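PDB 3I44: aldehyde dehydrogenase from Bartonella henselae, which probably catalyses the NAD(P)-dependent oxidation of aldehydes to carboxylic acids, as other members of the aldehyde dehydrogenase family do. Local coordinates for residues A[143-148]-A[156-161]; A[162-167]-A[239-244]. The protein carries 1 engineered substitution. All coordinates share one frame; numbering follows the deposited sequence. Where two conformers were deposited one is given.

Contact 1. Residues A[143-148]-A[156-161]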
loop_
_atom_site.group_PDB
_atom_site.type_symbol
_atom_site.label_atom_id
_atom_site.label_comp_id
_atom_site.label_asym_id
_atom_site.label_seq_id
_atom_site.Cartn_x
_atom_site.Cartn_y
_atom_site.Cartn_z
ATOM N N SER A 143 -8.690 -17.915 -8.264
ATOM C CA SER A 143 -7.686 -18.723 -8.957
ATOM C C SER A 143 -6.323 -18.026 -8.894
ATOM O O SER A 143 -6.262 -16.814 -9.025
ATOM C CB SER A 143 -8.107 -18.962 -10.402
ATOM O OG SER A 143 -7.034 -19.572 -11.077
ATOM N N PHE A 144 -5.244 -18.794 -8.720
ATOM C CA PHE A 144 -3.877 -18.224 -8.635
ATOM C C PHE A 144 -3.306 -17.770 -9.987
ATOM O O PHE A 144 -2.262 -17.129 -10.040
ATOM C CB PHE A 144 -2.921 -19.193 -7.938
ATOM C CG PHE A 144 -3.132 -19.249 -6.451
ATOM C CD1 PHE A 144 -4.129 -20.053 -5.903
ATOM C CD2 PHE A 144 -2.360 -18.470 -5.601
ATOM C CE1 PHE A 144 -4.331 -20.093 -4.530
ATOM C CE2 PHE A 144 -2.558 -18.509 -4.219
ATOM C CZ PHE A 144 -3.556 -19.321 -3.687
ATOM N N GLN A 145 -4.000 -18.100 -11.073
ATOM C CA GLN A 145 -3.684 -17.571 -12.399
ATOM C C GLN A 145 -4.949 -17.126 -13.062
ATOM O O GLN A 145 -5.991 -17.786 -12.952
ATOM C CB GLN A 145 -3.076 -18.627 -13.328
ATOM C CG GLN A 145 -1.964 -19.481 -12.769
ATOM C CD GLN A 145 -1.273 -20.347 -13.877
ATOM O OE1 GLN A 145 -1.610 -20.265 -15.060
ATOM N NE2 GLN A 145 -0.312 -21.170 -13.472
ATOM N N GLU A 146 -4.847 -16.039 -13.795
ATOM C CA GLU A 146 -5.923 -15.608 -14.633
ATOM C C GLU A 146 -5.415 -14.738 -15.746
ATOM O O GLU A 146 -4.227 -14.394 -15.799
ATOM C CB GLU A 146 -6.964 -14.861 -13.821
ATOM C CG GLU A 146 -6.503 -13.612 -13.130
ATOM C CD GLU A 146 -7.421 -13.312 -11.938
ATOM O OE1 GLU A 146 -8.186 -14.259 -11.585
ATOM O OE2 GLU A 146 -7.377 -12.199 -11.346
ATOM N N ALA A 147 -6.318 -14.392 -16.656
ATOM C CA ALA A 147 -5.953 -13.522 -17.761
ATOM C C ALA A 147 -5.439 -12.187 -17.197
ATOM O O ALA A 147 -5.909 -11.719 -16.138
ATOM C CB ALA A 147 -7.144 -13.300 -18.719
ATOM N N LEU A 148 -4.461 -11.607 -17.894
ATOM C CA LEU A 148 -3.897 -10.317 -17.525
ATOM C C LEU A 148 -4.784 -9.203 -18.061
ATOM O O LEU A 148 -5.057 -8.218 -17.360
ATOM C CB LEU A 148 -2.460 -10.177 -18.056
ATOM C CG LEU A 148 -1.706 -8.902 -17.627
ATOM C CD1 LEU A 148 -1.495 -8.838 -16.119
ATOM C CD2 LEU A 148 -0.373 -8.776 -18.387
ATOM N N ILE A 156 -0.490 -13.697 -18.926
ATOM C CA ILE A 156 -1.165 -14.249 -17.777
ATOM C C ILE A 156 -0.773 -13.461 -16.503
ATOM O O ILE A 156 0.361 -12.927 -16.408
ATOM C CB ILE A 156 -0.818 -15.744 -17.672
ATOM C CG1 ILE A 156 -1.959 -16.536 -17.069
ATOM C CG2 ILE A 156 0.483 -15.995 -16.905
ATOM C CD1 ILE A 156 -1.699 -18.063 -17.086
ATOM N N LEU A 157 -1.729 -13.374 -15.562
ATOM C CA LEU A 157 -1.503 -12.847 -14.220
ATOM C C LEU A 157 -1.354 -14.004 -13.247
ATOM O O LEU A 157 -2.155 -14.943 -13.239
ATOM C CB LEU A 157 -2.639 -11.909 -13.816
ATOM C CG LEU A 157 -2.566 -11.187 -12.454
ATOM C CD1 LEU A 157 -1.554 -10.041 -12.498
ATOM C CD2 LEU A 157 -3.934 -10.630 -12.030
ATOM N N HIS A 158 -0.302 -13.961 -12.446
ATOM C CA HIS A 158 -0.007 -15.005 -11.446
ATOM C C HIS A 158 -0.009 -14.330 -10.086
ATOM O O HIS A 158 0.441 -13.183 -9.951
ATOM C CB HIS A 158 1.381 -15.639 -11.640
ATOM C CG HIS A 158 1.381 -16.948 -12.368
ATOM N ND1 HIS A 158 2.347 -17.908 -12.161
ATOM C CD2 HIS A 158 0.559 -17.442 -13.324
ATOM C CE1 HIS A 158 2.113 -18.943 -12.950
ATOM N NE2 HIS A 158 1.033 -18.684 -13.667
ATOM N N TYR A 159 -0.543 -15.019 -9.075
ATOM C CA TYR A 159 -0.484 -14.546 -7.694
ATOM C C TYR A 159 0.492 -15.432 -6.950
ATOM O O TYR A 159 0.386 -16.681 -7.018
ATOM C CB TYR A 159 -1.848 -14.611 -6.996
ATOM C CG TYR A 159 -2.893 -13.643 -7.531
ATOM C CD1 TYR A 159 -3.017 -12.382 -7.002
ATOM C CD2 TYR A 159 -3.717 -13.995 -8.591
ATOM C CE1 TYR A 159 -3.941 -11.504 -7.488
ATOM C CE2 TYR A 159 -4.651 -13.129 -9.092
ATOM C CZ TYR A 159 -4.769 -11.879 -8.533
ATOM O OH TYR A 159 -5.702 -10.962 -9.018
ATOM N N ASP A 160 1.423 -14.810 -6.225
ATOM C CA ASP A 160 2.434 -15.539 -5.422
ATOM C C ASP A 160 2.346 -15.146 -3.931
ATOM O O ASP A 160 2.185 -13.957 -3.607
ATOM C CB ASP A 160 3.854 -15.144 -5.869
ATOM C CG ASP A 160 4.292 -15.774 -7.200
ATOM O OD1 ASP A 160 4.010 -16.961 -7.437
ATOM O OD2 ASP A 160 5.003 -15.059 -7.951
ATOM N N ALA A 161 2.503 -16.117 -3.038
ATOM C CA ALA A 161 2.655 -15.815 -1.619
ATOM C C ALA A 161 3.654 -14.648 -1.422
ATOM O O ALA A 161 4.782 -14.716 -1.901
ATOM C CB ALA A 161 3.133 -17.047 -0.872
#
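E146 and L157 form a hydrogen-bonded antiparallel pair, E146 N to L157 O at 3.0 Å and L157 N to E146 O at 2.7 Å, while Y159 N donates to F144 O (2.9 Å); the short axes run 153° apart. Between these bonds, Q145 faces H158 in a non-hydrogen-bonded pair; the imidazole is modelled in two positions, so its approach to the amide is doubtful. The other face carries E146, whose CG sits between backbone N and carbonyl carbon (chi1 61°). From there the extended chain brings OE2 to 3.1 Å from Y159 OH, at the edge of the phenol ring and with the carboxylate turned 87° to it. L157 CD2 lies against the same glutamate. This is a beta hairpin, strand 145-147 folding back on the start of strand 156-168, whose opposite edge bonds to strand 489-494 through I156, H158 and D160. At the hairpin's loop end, L148 CD1 meets L157 CD1 at 3.8 Å, the two side chains crossing at about a right angle. F144 instead turns a ring edge to Y159 O, 3.6 Å from CD2, and packs on P84 and R87 of helix 84-100. L148 and L157 also touch S466 and Y467 of the second subunit.

Contact 2. Residues A[162-167]-A[239-244]; sequences IGVVGL and PDLEMI. Engineered in segment 239-244: E242 (natural residue Gly).
V164 and L241 meet through their methyl groups where the chain of 239-244 turns into a parallel strand beside 162-167. CG1 of V164 reaches CD2 of L241 at 3.6 Å, and the two side chains cross nearly at right angles. L241 uses its other branch farther along: CD1 lies 3.9 Å from G166 CA. I244 CD1 comes to the same glycine carbon, at 3.7 Å, so two methyl groups pack directly on it where the chains run close, G166 CA to I244 CA 4.6 Å. V165 and M243 occupy the other face, side by side and pointing the same way, with V165 CG1 3.9 Å from M243 CB. M243 is fully extended beyond CB (chi1 166°), which carries its SD along to I162 CG2 at 4.0 Å; R266 and C268 of strand 266-270 also touch this methionine.

The backbone supplies two straight bonds, E242 N to V164 O and G166 N to M243 O, both 2.9 Å; the second has an N-H...O angle of 178°. G166 and I244 form the parallel pair. Such pairing of strands connected through intervening helices and two further strands of the sheet is consistent with the Rossmann-like nucleotide-binding domain of aldehyde dehydrogenases.

E242, an engineered residue in place of glycine, bends at chi2 (-96°) and sets OE2 beside I162, 4.1 Å from CG1. The carboxylate forms salt bridges with R476 and R451 of the second subunit. Chemically, then, the contact divides into a buried part held by apolar packing and main-chain bonds, in which M243 N is buried without a hydrogen-bond partner, and one acidic group at the subunit interface whose charge is probably balanced by the two arginines.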
loop_
_atom_site.group_PDB
_atom_site.type_symbol
_atom_site.label_atom_id
_atom_site.label_comp_id
_atom_site.label_asym_id
_atom_site.label_seq_id
_atom_site.Cartn_x
_atom_site.Cartn_y
_atom_site.Cartn_z
ATOM N N ILE A 162 3.238 -13.592 -0.726
ATOM C CA ILE A 162 4.130 -12.439 -0.498
ATOM C C ILE A 162 5.397 -12.873 0.269
ATOM O O ILE A 162 6.485 -12.321 0.043
ATOM C CB ILE A 162 3.394 -11.231 0.158
ATOM C CG1 ILE A 162 4.187 -9.937 -0.088
ATOM C CG2 ILE A 162 3.143 -11.467 1.655
ATOM C CD1 ILE A 162 3.401 -8.571 0.156
ATOM N N GLY A 163 5.264 -13.886 1.121
ATOM C CA GLY A 163 6.401 -14.404 1.892
ATOM C C GLY A 163 6.081 -14.655 3.353
ATOM O O GLY A 163 4.985 -15.092 3.695
ATOM N N VAL A 164 7.063 -14.385 4.223
ATOM C CA VAL A 164 6.922 -14.555 5.640
ATOM C C VAL A 164 6.376 -13.243 6.156
ATOM O O VAL A 164 6.897 -12.207 5.833
ATOM C CB VAL A 164 8.260 -14.915 6.340
ATOM C CG1 VAL A 164 8.002 -15.281 7.785
ATOM C CG2 VAL A 164 8.988 -16.082 5.647
ATOM N N VAL A 165 5.307 -13.286 6.949
ATOM C CA VAL A 165 4.597 -12.089 7.351
ATOM C C VAL A 165 4.481 -11.948 8.845
ATOM O O VAL A 165 4.460 -12.934 9.605
ATOM C CB VAL A 165 3.210 -12.025 6.673
ATOM C CG1 VAL A 165 3.410 -12.173 5.150
ATOM C CG2 VAL A 165 2.280 -13.146 7.193
ATOM N N GLY A 166 4.381 -10.683 9.256
ATOM C CA GLY A 166 4.131 -10.308 10.654
ATOM C C GLY A 166 2.706 -9.865 10.883
ATOM O O GLY A 166 2.174 -9.027 10.148
ATOM N N LEU A 167 2.085 -10.435 11.909
ATOM C CA LEU A 167 0.683 -10.197 12.237
ATOM C C LEU A 167 0.584 -9.669 13.647
ATOM O O LEU A 167 1.096 -10.289 14.565
ATOM C CB LEU A 167 -0.136 -11.486 12.099
ATOM C CG LEU A 167 -0.006 -12.291 10.789
ATOM C CD1 LEU A 167 -0.956 -13.482 10.760
ATOM C CD2 LEU A 167 -0.270 -11.356 9.559
ATOM N N PRO A 239 14.240 -7.627 8.647
ATOM C CA PRO A 239 14.489 -7.767 7.206
ATOM C C PRO A 239 13.930 -9.058 6.570
ATOM O O PRO A 239 13.745 -9.083 5.361
ATOM C CB PRO A 239 16.027 -7.700 7.100
ATOM C CG PRO A 239 16.538 -8.164 8.444
ATOM C CD PRO A 239 15.482 -7.705 9.454
ATOM N N ASP A 240 13.644 -10.091 7.359
ATOM C CA ASP A 240 13.111 -11.352 6.816
ATOM C C ASP A 240 11.570 -11.420 6.751
ATOM O O ASP A 240 11.022 -12.464 6.399
ATOM C CB ASP A 240 13.598 -12.546 7.619
ATOM C CG ASP A 240 15.093 -12.801 7.464
ATOM O OD1 ASP A 240 15.684 -12.428 6.451
ATOM O OD2 ASP A 240 15.676 -13.370 8.387
ATOM N N LEU A 241 10.880 -10.336 7.110
ATOM C CA LEU A 241 9.429 -10.277 6.889
ATOM C C LEU A 241 9.141 -9.406 5.690
ATOM O O LEU A 241 9.736 -8.339 5.518
ATOM C CB LEU A 241 8.680 -9.767 8.117
ATOM C CG LEU A 241 8.843 -10.572 9.411
ATOM C CD1 LEU A 241 7.989 -9.883 10.558
ATOM C CD2 LEU A 241 8.493 -12.037 9.213
ATOM N N GLU A 242 8.224 -9.841 4.845
ATOM C CA GLU A 242 7.944 -9.053 3.661
ATOM C C GLU A 242 6.663 -8.197 3.797
ATOM O O GLU A 242 6.390 -7.303 2.988
ATOM C CB GLU A 242 8.018 -9.950 2.430
ATOM C CG GLU A 242 9.286 -9.547 1.509
ATOM C CD GLU A 242 8.792 -8.632 0.435
ATOM O OE1 GLU A 242 8.838 -7.365 0.555
ATOM O OE2 GLU A 242 8.204 -9.248 -0.511
ATOM N N MET A 243 5.930 -8.413 4.876
ATOM C CA MET A 243 4.685 -7.696 5.109
ATOM C C MET A 243 4.339 -7.666 6.562
ATOM O O MET A 243 4.615 -8.618 7.283
ATOM C CB MET A 243 3.548 -8.392 4.358
ATOM C CG MET A 243 2.160 -7.959 4.784
ATOM S SD MET A 243 1.021 -8.731 3.722
ATOM C CE MET A 243 -0.575 -8.107 4.383
ATOM N N ILE A 244 3.710 -6.571 6.986
ATOM C CA ILE A 244 3.137 -6.461 8.313
ATOM C C ILE A 244 1.655 -6.127 8.185
ATOM O O ILE A 244 1.315 -5.128 7.530
ATOM C CB ILE A 244 3.753 -5.332 9.138
ATOM C CG1 ILE A 244 5.186 -5.680 9.463
ATOM C CG2 ILE A 244 2.994 -5.179 10.486
ATOM C CD1 ILE A 244 5.326 -6.835 10.401
#

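How the contacts relate
Strand 156-168 is shared by both contacts: its first half pairs with 145-147 in contact 1, and the residues immediately following pair with 239-244 in contact 2. The centres lie about 20 Å apart, and apart from this adjoining chain the two contacts do not touch. Both belong to one mixed sheet, which is antiparallel at the hairpin and parallel at contact 2. Contact 1 sits farther out, about 30 Å from the centre of the chain against about 20 Å for contact 2, and is only partly buried. Each also meets the second subunit, by packing in contact 1 and in contact 2 chiefly through the engineered E242, which pairs with arginines of that subunit. None of the sodium-site residues, I46, E112 and I199, belongs to either contact.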